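PDB 7JRM: F5/8 type C domain protein from Clostridium perfringens, which probably binds carbohydrate through its carbohydrate-binding module, as part of a multidomain O-glycopeptidase that recognises and hydrolyses mucin. Local coordinates for residues G142-D153 with H215-L226; K21-A30 with V42-E51. All coordinates share one frame; numbering follows the deposited sequence.

Overall arrangement
Two all-beta units in series along the chain hold these contacts. Interaction 2 (21-30 with 42-51) lies in the Ig-like unit and closes before interaction 1 (142-153 with 215-226) begins in the NPCBM/NEW2 unit, the carbohydrate-binding module. Their centres are 23 Å apart and their nearest atoms about 8 Å, so they are neighbours that do not touch. They also differ in kind: interaction 1 is a buried pairing of adjacent strands, interaction 2 a surface contact made by side chains. At the far end of interaction 1 the side chain of Ile152 comes to about 7 Å from the bound calcium, whose site includes Asp214, the residue just before His215.

Interaction 1 (G142-D153 with H215-L226); sequences GYDIFDTWVGID and HADWADAKFRNL
Ile145 with Arg224, Asp147 with Lys222 and Trp149 with Ala219 form hydrogen-bonded pairs of two antiparallel strands, with a register slip of one residue between the second and third that marks a beta bulge. Here segment 215-226 turns its corner through a type II turn from Trp218 to Ala221. Beside the slip, Trp149 O is gripped from opposite faces of its carbonyl plane, by Ala219 N at 2.7 Å and by Thr148 OG1.

Phe146, Val150 and Trp218 share one face of the sheet and pack toward strands 163-170 and 199-205, as the layers of a beta sandwich do. Val150 CG1 meets Trp218 CE3 at 3.5 Å, the two side chains running alongside each other, while Thr148 CG2 lies at the indole edge. Near the start of segment 142-153, Tyr143 and Phe223 make an offset stack, centroids 4.0 Å apart and planes within 1° of parallel. Asn225 OD1 sits at the tyrosine's edge and accepts from Asp144 N; in return, Asp144 OD2 takes Leu226 N at 2.9 Å on its anti side.

On the other face the Arg224 chain bends at chi3 (68°), bringing NH2 to 3.1 Å from Asp147 OD2. The pair counts as a salt bridge, but the hydrogen bond within it is weak, bent to 126° at the hydrogen; Arg189 is the stronger partner of Asp147, and Thr80 holds Arg224 NE.

Asp153 OD1 and Asp217 OD2 stand only 2.7 Å apart, whereas Asp153 OD2 takes His155 N and a water that also meets His215 ND1. Such closeness implies that one of the two acids probably carries a proton.

Interaction 2 (K21-A30 with V42-E51); sequences KVDLMKGITA and VQIKSSDFVE
Phe49 is met from two directions by segment 21-30. Leu24 CD2 comes down over one face of its ring, 4.2 Å from the centroid and 15° off the ring normal, a CH-pi contact displaced toward the rim. The Val22 and Phe49 side chains point at each other from their own backbones, and Val22 CG1 reaches Phe49 CZ at 3.6 Å, obliquely to the ring. Phe49 is directed at its partners by a first torsion that sets CG opposite the backbone N (chi1 173°), and its ring also meets Phe57 edge-to-face. Val22 also packs on Val79 and Leu24 on Ile77, both on strand 70-79.

In this Ig-like unit, the loop and turns leading into strand 29-32 of the three-stranded antiparallel sheet pack against strand 43-47, an outer strand of the mixed four-stranded sheet, and against the loop after it. No hydrogen bond joins the two segments, which face each other through side chains. Strand 43-47 pairs instead with 55-64, where Lys45 and Ser46 both face Val60 in a classic beta bulge. An ST turn follows, Ser47 OG accepting from Phe49 N at 3.2 Å just ahead of the ring.

At the other end Val42 divides its two methyls. Val42 CG1 meets Met25 CE at 3.6 Å and Ile28 CG2 at 3.8 Å, while Val42 CG2 meets Ala30 CB at 3.7 Å. Met25 and Val42 lie alongside each other, running antiparallel; the methionine chain is folded at both chi2 (-73°) and chi3, bringing its terminal methyl onto the valine. Ile28 crosses Val42 at a slant and packs further on Tyr61. At the exposed margin, Lys21 NZ lies 4.1 Å from Glu51 OE1, opposite charges too far apart for a salt bridge.

Interaction 1 (G142-D153 with H215-L226)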
loop_
_atom_site.group_PDB
_atom_site.type_symbol
_atom_site.label_atom_id
_atom_site.label_comp_id
_atom_site.label_asym_id
_atom_site.label_seq_id
_atom_site.Cartn_x
_atom_site.Cartn_y
_atom_site.Cartn_z
ATOM N N GLY A 142 -6.972 30.005 -12.362
ATOM C CA GLY A 142 -6.328 28.742 -12.078
ATOM C C GLY A 142 -7.135 27.776 -11.240
ATOM O O GLY A 142 -6.676 26.650 -11.009
ATOM N N TYR A 143 -8.319 28.170 -10.782
ATOM C CA TYR A 143 -9.157 27.324 -9.949
ATOM C C TYR A 143 -10.262 26.685 -10.782
ATOM O O TYR A 143 -10.669 27.211 -11.821
ATOM C CB TYR A 143 -9.759 28.127 -8.796
ATOM C CG TYR A 143 -8.725 28.643 -7.819
ATOM C CD1 TYR A 143 -7.938 27.765 -7.085
ATOM C CD2 TYR A 143 -8.530 30.006 -7.636
ATOM C CE1 TYR A 143 -6.990 28.230 -6.192
ATOM C CE2 TYR A 143 -7.585 30.481 -6.745
ATOM C CZ TYR A 143 -6.817 29.588 -6.025
ATOM O OH TYR A 143 -5.875 30.055 -5.138
ATOM N N ASP A 144 -10.746 25.535 -10.312
ATOM C CA ASP A 144 -11.717 24.730 -11.042
ATOM C C ASP A 144 -13.111 24.775 -10.436
ATOM O O ASP A 144 -14.093 24.963 -11.159
ATOM C CB ASP A 144 -11.238 23.272 -11.117
ATOM C CG ASP A 144 -9.902 23.131 -11.819
ATOM O OD1 ASP A 144 -9.767 23.640 -12.951
ATOM O OD2 ASP A 144 -8.988 22.507 -11.239
ATOM N N ILE A 145 -13.226 24.606 -9.120
ATOM C CA ILE A 145 -14.514 24.457 -8.453
ATOM C C ILE A 145 -14.559 25.387 -7.249
ATOM O O ILE A 145 -13.580 25.502 -6.503
ATOM C CB ILE A 145 -14.753 22.993 -8.022
ATOM C CG1 ILE A 145 -15.067 22.121 -9.240
ATOM C CG2 ILE A 145 -15.871 22.895 -6.991
ATOM C CD1 ILE A 145 -16.381 22.458 -9.906
ATOM N N PHE A 146 -15.693 26.058 -7.064
ATOM C CA PHE A 146 -15.968 26.828 -5.859
ATOM C C PHE A 146 -17.033 26.110 -5.041
ATOM O O PHE A 146 -18.106 25.789 -5.560
ATOM C CB PHE A 146 -16.427 28.247 -6.192
ATOM C CG PHE A 146 -16.930 29.008 -5.000
ATOM C CD1 PHE A 146 -16.061 29.386 -3.988
ATOM C CD2 PHE A 146 -18.270 29.334 -4.882
ATOM C CE1 PHE A 146 -16.520 30.082 -2.884
ATOM C CE2 PHE A 146 -18.734 30.032 -3.782
ATOM C CZ PHE A 146 -17.857 30.405 -2.781
ATOM N N ASP A 147 -16.734 25.867 -3.767
ATOM C CA ASP A 147 -17.606 25.115 -2.877
ATOM C C ASP A 147 -17.789 25.891 -1.582
ATOM O O ASP A 147 -16.822 26.430 -1.035
ATOM C CB ASP A 147 -17.020 23.725 -2.590
ATOM C CG ASP A 147 -18.006 22.798 -1.911
ATOM O OD1 ASP A 147 -19.190 23.174 -1.780
ATOM O OD2 ASP A 147 -17.596 21.687 -1.515
ATOM N N THR A 148 -19.026 25.947 -1.092
ATOM C CA THR A 148 -19.314 26.735 0.099
ATOM C C THR A 148 -20.640 26.301 0.709
ATOM O O THR A 148 -21.521 25.783 0.018
ATOM C CB THR A 148 -19.358 28.236 -0.219
ATOM O OG1 THR A 148 -19.490 28.983 0.997
ATOM C CG2 THR A 148 -20.534 28.559 -1.132
ATOM N N TRP A 149 -20.755 26.511 2.017
ATOM C CA TRP A 149 -22.027 26.484 2.722
ATOM C C TRP A 149 -22.496 27.917 2.939
ATOM O O TRP A 149 -21.688 28.826 3.143
ATOM C CB TRP A 149 -21.906 25.772 4.072
ATOM C CG TRP A 149 -21.683 24.290 3.990
ATOM C CD1 TRP A 149 -20.514 23.624 4.214
ATOM C CD2 TRP A 149 -22.661 23.288 3.682
ATOM N NE1 TRP A 149 -20.699 22.272 4.058
ATOM C CE2 TRP A 149 -22.009 22.038 3.731
ATOM C CE3 TRP A 149 -24.023 23.325 3.366
ATOM C CZ2 TRP A 149 -22.671 20.839 3.475
ATOM C CZ3 TRP A 149 -24.679 22.131 3.113
ATOM C CH2 TRP A 149 -24.003 20.906 3.168
ATOM N N VAL A 150 -23.812 28.119 2.888
ATOM C CA VAL A 150 -24.391 29.445 3.063
ATOM C C VAL A 150 -25.582 29.355 4.006
ATOM O O VAL A 150 -26.224 28.306 4.130
ATOM C CB VAL A 150 -24.813 30.081 1.720
ATOM C CG1 VAL A 150 -23.591 30.382 0.864
ATOM C CG2 VAL A 150 -25.786 29.175 0.980
ATOM N N GLY A 151 -25.873 30.464 4.671
ATOM C CA GLY A 151 -26.997 30.512 5.583
ATOM C C GLY A 151 -26.932 31.745 6.456
ATOM O O GLY A 151 -25.974 32.523 6.413
ATOM N N ILE A 152 -27.983 31.909 7.251
ATOM C CA ILE A 152 -28.058 33.003 8.211
ATOM C C ILE A 152 -27.246 32.632 9.444
ATOM O O ILE A 152 -27.405 31.537 9.999
ATOM C CB ILE A 152 -29.521 33.305 8.577
ATOM C CG1 ILE A 152 -30.287 33.820 7.355
ATOM C CG2 ILE A 152 -29.594 34.308 9.719
ATOM C CD1 ILE A 152 -30.080 35.292 7.077
ATOM N N ASP A 153 -26.365 33.536 9.870
ATOM C CA ASP A 153 -25.551 33.283 11.052
ATOM C C ASP A 153 -26.437 33.140 12.283
ATOM O O ASP A 153 -27.457 33.821 12.419
ATOM C CB ASP A 153 -24.537 34.410 11.252
ATOM C CG ASP A 153 -23.557 34.122 12.373
ATOM O OD1 ASP A 153 -22.689 33.243 12.202
ATOM O OD2 ASP A 153 -23.652 34.778 13.430
ATOM N N HIS A 215 -27.211 38.874 8.954
ATOM C CA HIS A 215 -25.902 38.267 9.167
ATOM C C HIS A 215 -25.803 37.006 8.319
ATOM O O HIS A 215 -26.554 36.050 8.534
ATOM C CB HIS A 215 -25.689 37.943 10.644
ATOM C CG HIS A 215 -25.616 39.150 11.529
ATOM N ND1 HIS A 215 -25.015 39.126 12.769
ATOM C CD2 HIS A 215 -26.071 40.413 11.356
ATOM C CE1 HIS A 215 -25.099 40.322 13.321
ATOM N NE2 HIS A 215 -25.736 41.123 12.485
ATOM N N ALA A 216 -24.885 37.003 7.353
ATOM C CA ALA A 216 -24.751 35.906 6.407
ATOM C C ALA A 216 -23.324 35.382 6.411
ATOM O O ALA A 216 -22.370 36.154 6.547
ATOM C CB ALA A 216 -25.142 36.342 4.992
ATOM N N ASP A 217 -23.183 34.067 6.250
ATOM C CA ASP A 217 -21.885 33.409 6.250
ATOM C C ASP A 217 -21.667 32.657 4.946
ATOM O O ASP A 217 -22.563 31.959 4.461
ATOM C CB ASP A 217 -21.751 32.418 7.412
ATOM C CG ASP A 217 -21.897 33.075 8.762
ATOM O OD1 ASP A 217 -21.504 34.251 8.903
ATOM O OD2 ASP A 217 -22.396 32.401 9.685
ATOM N N TRP A 218 -20.466 32.805 4.387
ATOM C CA TRP A 218 -19.959 31.889 3.369
ATOM C C TRP A 218 -19.096 30.867 4.103
ATOM O O TRP A 218 -17.874 30.987 4.194
ATOM C CB TRP A 218 -19.176 32.638 2.292
ATOM C CG TRP A 218 -19.967 33.702 1.592
ATOM C CD1 TRP A 218 -20.077 35.013 1.952
ATOM C CD2 TRP A 218 -20.752 33.546 0.403
ATOM N NE1 TRP A 218 -20.884 35.683 1.064
ATOM C CE2 TRP A 218 -21.312 34.804 0.104
ATOM C CE3 TRP A 218 -21.037 32.464 -0.435
ATOM C CZ2 TRP A 218 -22.142 35.008 -0.997
ATOM C CZ3 TRP A 218 -21.861 32.670 -1.528
ATOM C CH2 TRP A 218 -22.402 33.933 -1.800
ATOM N N ALA A 219 -19.759 29.853 4.652
ATOM C CA ALA A 219 -19.101 28.902 5.540
ATOM C C ALA A 219 -18.302 27.879 4.744
ATOM O O ALA A 219 -18.815 27.283 3.789
ATOM C CB ALA A 219 -20.132 28.198 6.420
ATOM N N ASP A 220 -17.044 27.677 5.144
ATOM C CA ASP A 220 -16.140 26.723 4.501
ATOM C C ASP A 220 -15.956 27.029 3.018
ATOM O O ASP A 220 -15.675 26.130 2.220
ATOM C CB ASP A 220 -16.623 25.281 4.696
ATOM C CG ASP A 220 -15.481 24.306 4.908
ATOM O OD1 ASP A 220 -14.772 24.431 5.930
ATOM O OD2 ASP A 220 -15.297 23.410 4.057
ATOM N N ALA A 221 -16.116 28.297 2.639
ATOM C CA ALA A 221 -15.960 28.701 1.248
ATOM C C ALA A 221 -14.527 28.465 0.793
ATOM O O ALA A 221 -13.583 28.984 1.396
ATOM C CB ALA A 221 -16.343 30.170 1.080
ATOM N N LYS A 222 -14.366 27.683 -0.271
ATOM C CA LYS A 222 -13.034 27.274 -0.690
ATOM C C LYS A 222 -13.036 26.946 -2.174
ATOM O O LYS A 222 -14.059 26.548 -2.738
ATOM C CB LYS A 222 -12.551 26.063 0.115
ATOM C CG LYS A 222 -13.428 24.830 -0.041
ATOM C CD LYS A 222 -12.983 23.708 0.882
ATOM C CE LYS A 222 -14.006 22.582 0.917
ATOM N NZ LYS A 222 -13.716 21.602 2.001
ATOM N N PHE A 223 -11.875 27.126 -2.796
ATOM C CA PHE A 223 -11.650 26.639 -4.146
ATOM C C PHE A 223 -11.230 25.176 -4.098
ATOM O O PHE A 223 -10.625 24.715 -3.129
ATOM C CB PHE A 223 -10.572 27.462 -4.851
ATOM C CG PHE A 223 -11.021 28.835 -5.262
ATOM C CD1 PHE A 223 -12.042 28.998 -6.185
ATOM C CD2 PHE A 223 -10.416 29.964 -4.734
ATOM C CE1 PHE A 223 -12.454 30.261 -6.569
ATOM C CE2 PHE A 223 -10.823 31.230 -5.114
ATOM C CZ PHE A 223 -11.845 31.378 -6.033
ATOM N N ARG A 224 -11.566 24.441 -5.156
ATOM C CA ARG A 224 -11.195 23.037 -5.269
ATOM C C ARG A 224 -10.673 22.781 -6.673
ATOM O O ARG A 224 -11.331 23.134 -7.656
ATOM C CB ARG A 224 -12.382 22.116 -4.963
ATOM C CG ARG A 224 -13.000 22.327 -3.590
ATOM C CD ARG A 224 -14.272 21.512 -3.427
ATOM N NE ARG A 224 -14.004 20.078 -3.380
ATOM C CZ ARG A 224 -14.440 19.269 -2.420
ATOM N NH1 ARG A 224 -14.149 17.977 -2.455
ATOM N NH2 ARG A 224 -15.168 19.753 -1.422
ATOM N N ASN A 225 -9.496 22.169 -6.764
ATOM C CA ASN A 225 -8.835 21.932 -8.037
ATOM C C ASN A 225 -8.791 20.443 -8.354
ATOM O O ASN A 225 -8.701 19.600 -7.457
ATOM C CB ASN A 225 -7.411 22.495 -8.031
ATOM C CG ASN A 225 -7.369 23.971 -8.359
ATOM O OD1 ASN A 225 -8.403 24.639 -8.387
ATOM N ND2 ASN A 225 -6.174 24.490 -8.613
ATOM N N LEU A 226 -8.855 20.132 -9.646
ATOM C CA LEU A 226 -8.684 18.758 -10.089
ATOM C C LEU A 226 -7.279 18.272 -9.749
ATOM O O LEU A 226 -6.325 19.053 -9.689
ATOM C CB LEU A 226 -8.934 18.643 -11.594
ATOM C CG LEU A 226 -10.271 19.187 -12.102
ATOM C CD1 LEU A 226 -10.415 18.955 -13.599
ATOM C CD2 LEU A 226 -11.428 18.557 -11.344
HETATM O O HOH W 1 -23.015 37.297 13.331
#

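Interaction 2 (K21-A30 with V42-E51)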
loop_
_atom_site.group_PDB
_atom_site.type_symbol
_atom_site.label_atom_id
_atom_site.label_comp_id
_atom_site.label_asym_id
_atom_site.label_seq_id
_atom_site.Cartn_x
_atom_site.Cartn_y
_atom_site.Cartn_z
ATOM N N LYS A 21 -15.805 8.189 -1.234
ATOM C CA LYS A 21 -16.597 7.291 -2.066
ATOM C C LYS A 21 -17.732 8.074 -2.713
ATOM O O LYS A 21 -18.572 8.653 -2.015
ATOM C CB LYS A 21 -17.143 6.134 -1.233
ATOM C CG LYS A 21 -17.934 5.110 -2.031
ATOM C CD LYS A 21 -17.065 4.431 -3.076
ATOM C CE LYS A 21 -17.676 3.114 -3.529
ATOM N NZ LYS A 21 -16.967 2.553 -4.714
ATOM N N VAL A 22 -17.761 8.091 -4.042
ATOM C CA VAL A 22 -18.741 8.882 -4.778
ATOM C C VAL A 22 -20.069 8.134 -4.802
ATOM O O VAL A 22 -20.150 7.006 -5.296
ATOM C CB VAL A 22 -18.252 9.186 -6.200
ATOM C CG1 VAL A 22 -19.421 9.574 -7.096
ATOM C CG2 VAL A 22 -17.206 10.290 -6.176
ATOM N N ASP A 23 -21.108 8.762 -4.258
ATOM C CA ASP A 23 -22.472 8.251 -4.332
ATOM C C ASP A 23 -23.200 9.031 -5.419
ATOM O O ASP A 23 -23.532 10.206 -5.233
ATOM C CB ASP A 23 -23.180 8.380 -2.984
ATOM C CG ASP A 23 -24.595 7.832 -3.011
ATOM O OD1 ASP A 23 -24.910 7.028 -3.914
ATOM O OD2 ASP A 23 -25.393 8.203 -2.123
ATOM N N LEU A 24 -23.442 8.377 -6.558
ATOM C CA LEU A 24 -24.057 9.053 -7.696
ATOM C C LEU A 24 -25.497 9.465 -7.425
ATOM O O LEU A 24 -26.039 10.294 -8.165
ATOM C CB LEU A 24 -24.001 8.154 -8.931
ATOM C CG LEU A 24 -22.623 7.948 -9.559
ATOM C CD1 LEU A 24 -22.733 7.065 -10.785
ATOM C CD2 LEU A 24 -21.985 9.282 -9.912
ATOM N N MET A 25 -26.126 8.911 -6.392
ATOM C CA MET A 25 -27.507 9.224 -6.054
ATOM C C MET A 25 -27.621 10.168 -4.864
ATOM O O MET A 25 -28.733 10.420 -4.391
ATOM C CB MET A 25 -28.282 7.935 -5.775
ATOM C CG MET A 25 -28.281 6.953 -6.933
ATOM S SD MET A 25 -29.334 7.501 -8.287
ATOM C CE MET A 25 -30.827 7.909 -7.389
ATOM N N LYS A 26 -26.500 10.694 -4.375
ATOM C CA LYS A 26 -26.522 11.594 -3.227
ATOM C C LYS A 26 -27.205 12.904 -3.602
ATOM O O LYS A 26 -26.787 13.582 -4.546
ATOM C CB LYS A 26 -25.099 11.849 -2.735
ATOM C CG LYS A 26 -24.987 12.937 -1.678
ATOM C CD LYS A 26 -25.831 12.615 -0.456
ATOM C CE LYS A 26 -25.224 13.213 0.803
ATOM N NZ LYS A 26 -25.861 12.673 2.035
ATOM N N GLY A 27 -28.256 13.255 -2.866
ATOM C CA GLY A 27 -28.968 14.493 -3.099
ATOM C C GLY A 27 -30.033 14.440 -4.169
ATOM O O GLY A 27 -30.610 15.484 -4.496
ATOM N N ILE A 28 -30.317 13.267 -4.724
ATOM C CA ILE A 28 -31.328 13.121 -5.765
ATOM C C ILE A 28 -32.658 12.764 -5.116
ATOM O O ILE A 28 -32.749 11.793 -4.355
ATOM C CB ILE A 28 -30.912 12.056 -6.793
ATOM C CG1 ILE A 28 -29.597 12.451 -7.467
ATOM C CG2 ILE A 28 -32.009 11.855 -7.829
ATOM C CD1 ILE A 28 -29.682 13.734 -8.266
ATOM N N THR A 29 -33.690 13.551 -5.412
ATOM C CA THR A 29 -35.029 13.323 -4.890
ATOM C C THR A 29 -36.039 13.383 -6.027
ATOM O O THR A 29 -35.826 14.066 -7.033
ATOM C CB THR A 29 -35.404 14.352 -3.811
ATOM O OG1 THR A 29 -35.230 15.677 -4.329
ATOM C CG2 THR A 29 -34.533 14.174 -2.574
ATOM N N ALA A 30 -37.142 12.660 -5.857
ATOM C CA ALA A 30 -38.199 12.621 -6.863
ATOM C C ALA A 30 -39.537 12.476 -6.157
ATOM O O ALA A 30 -39.778 11.469 -5.483
ATOM C CB ALA A 30 -37.983 11.470 -7.848
ATOM N N VAL A 42 -35.643 6.070 -9.138
ATOM C CA VAL A 42 -34.839 6.965 -9.963
ATOM C C VAL A 42 -33.750 6.159 -10.655
ATOM O O VAL A 42 -33.033 5.380 -10.014
ATOM C CB VAL A 42 -34.238 8.096 -9.114
ATOM C CG1 VAL A 42 -33.230 8.895 -9.929
ATOM C CG2 VAL A 42 -35.337 9.001 -8.582
ATOM N N GLN A 43 -33.626 6.339 -11.967
ATOM C CA GLN A 43 -32.607 5.677 -12.764
ATOM C C GLN A 43 -31.718 6.718 -13.432
ATOM O O GLN A 43 -32.086 7.888 -13.567
ATOM C CB GLN A 43 -33.235 4.762 -13.824
ATOM N N ILE A 44 -30.536 6.277 -13.850
ATOM C CA ILE A 44 -29.567 7.147 -14.508
ATOM C C ILE A 44 -29.742 7.016 -16.015
ATOM O O ILE A 44 -29.667 5.911 -16.565
ATOM C CB ILE A 44 -28.131 6.801 -14.086
ATOM C CG1 ILE A 44 -27.979 6.924 -12.568
ATOM C CG2 ILE A 44 -27.136 7.702 -14.801
ATOM C CD1 ILE A 44 -27.539 5.646 -11.894
ATOM N N LYS A 45 -29.974 8.144 -16.683
ATOM C CA LYS A 45 -30.179 8.147 -18.127
ATOM C C LYS A 45 -28.897 8.407 -18.905
ATOM O O LYS A 45 -28.742 7.890 -20.018
ATOM C CB LYS A 45 -31.229 9.195 -18.505
ATOM C CG LYS A 45 -31.677 9.134 -19.957
ATOM C CD LYS A 45 -32.886 10.020 -20.199
ATOM N N SER A 46 -27.974 9.189 -18.349
ATOM C CA SER A 46 -26.738 9.521 -19.042
ATOM C C SER A 46 -25.688 9.927 -18.018
ATOM O O SER A 46 -26.006 10.598 -17.033
ATOM C CB SER A 46 -26.957 10.649 -20.058
ATOM O OG SER A 46 -25.739 11.021 -20.679
ATOM N N SER A 47 -24.443 9.519 -18.261
ATOM C CA SER A 47 -23.345 9.846 -17.361
ATOM C C SER A 47 -22.021 9.573 -18.058
ATOM O O SER A 47 -21.893 8.591 -18.794
ATOM C CB SER A 47 -23.429 9.039 -16.060
ATOM O OG SER A 47 -22.358 9.362 -15.191
ATOM N N ASP A 48 -21.043 10.447 -17.818
ATOM C CA ASP A 48 -19.673 10.261 -18.283
ATOM C C ASP A 48 -18.714 10.043 -17.115
ATOM O O ASP A 48 -17.519 10.337 -17.218
ATOM C CB ASP A 48 -19.224 11.449 -19.134
ATOM C CG ASP A 48 -19.291 12.771 -18.383
ATOM O OD1 ASP A 48 -19.740 12.786 -17.218
ATOM O OD2 ASP A 48 -18.889 13.803 -18.964
ATOM N N PHE A 49 -19.228 9.525 -16.004
ATOM C CA PHE A 49 -18.453 9.398 -14.779
ATOM C C PHE A 49 -17.521 8.194 -14.840
ATOM O O PHE A 49 -17.895 7.123 -15.326
ATOM C CB PHE A 49 -19.391 9.275 -13.577
ATOM C CG PHE A 49 -18.690 8.982 -12.283
ATOM C CD1 PHE A 49 -18.023 9.984 -11.600
ATOM C CD2 PHE A 49 -18.705 7.706 -11.745
ATOM C CE1 PHE A 49 -17.379 9.719 -10.405
ATOM C CE2 PHE A 49 -18.062 7.434 -10.551
ATOM C CZ PHE A 49 -17.399 8.442 -9.881
ATOM N N VAL A 50 -16.299 8.380 -14.345
ATOM C CA VAL A 50 -15.307 7.317 -14.235
ATOM C C VAL A 50 -14.788 7.300 -12.803
ATOM O O VAL A 50 -14.370 8.338 -12.281
ATOM C CB VAL A 50 -14.139 7.504 -15.223
ATOM C CG1 VAL A 50 -13.408 6.185 -15.436
ATOM C CG2 VAL A 50 -14.628 8.068 -16.548
ATOM N N GLU A 51 -14.817 6.129 -12.174
ATOM C CA GLU A 51 -14.300 6.001 -10.818
ATOM C C GLU A 51 -12.783 6.149 -10.805
ATOM O O GLU A 51 -12.099 5.873 -11.794
ATOM C CB GLU A 51 -14.692 4.651 -10.218
ATOM C CG GLU A 51 -16.178 4.483 -9.951
ATOM C CD GLU A 51 -16.559 4.822 -8.527
ATOM O OE1 GLU A 51 -15.650 5.062 -7.706
ATOM O OE2 GLU A 51 -17.771 4.845 -8.228
#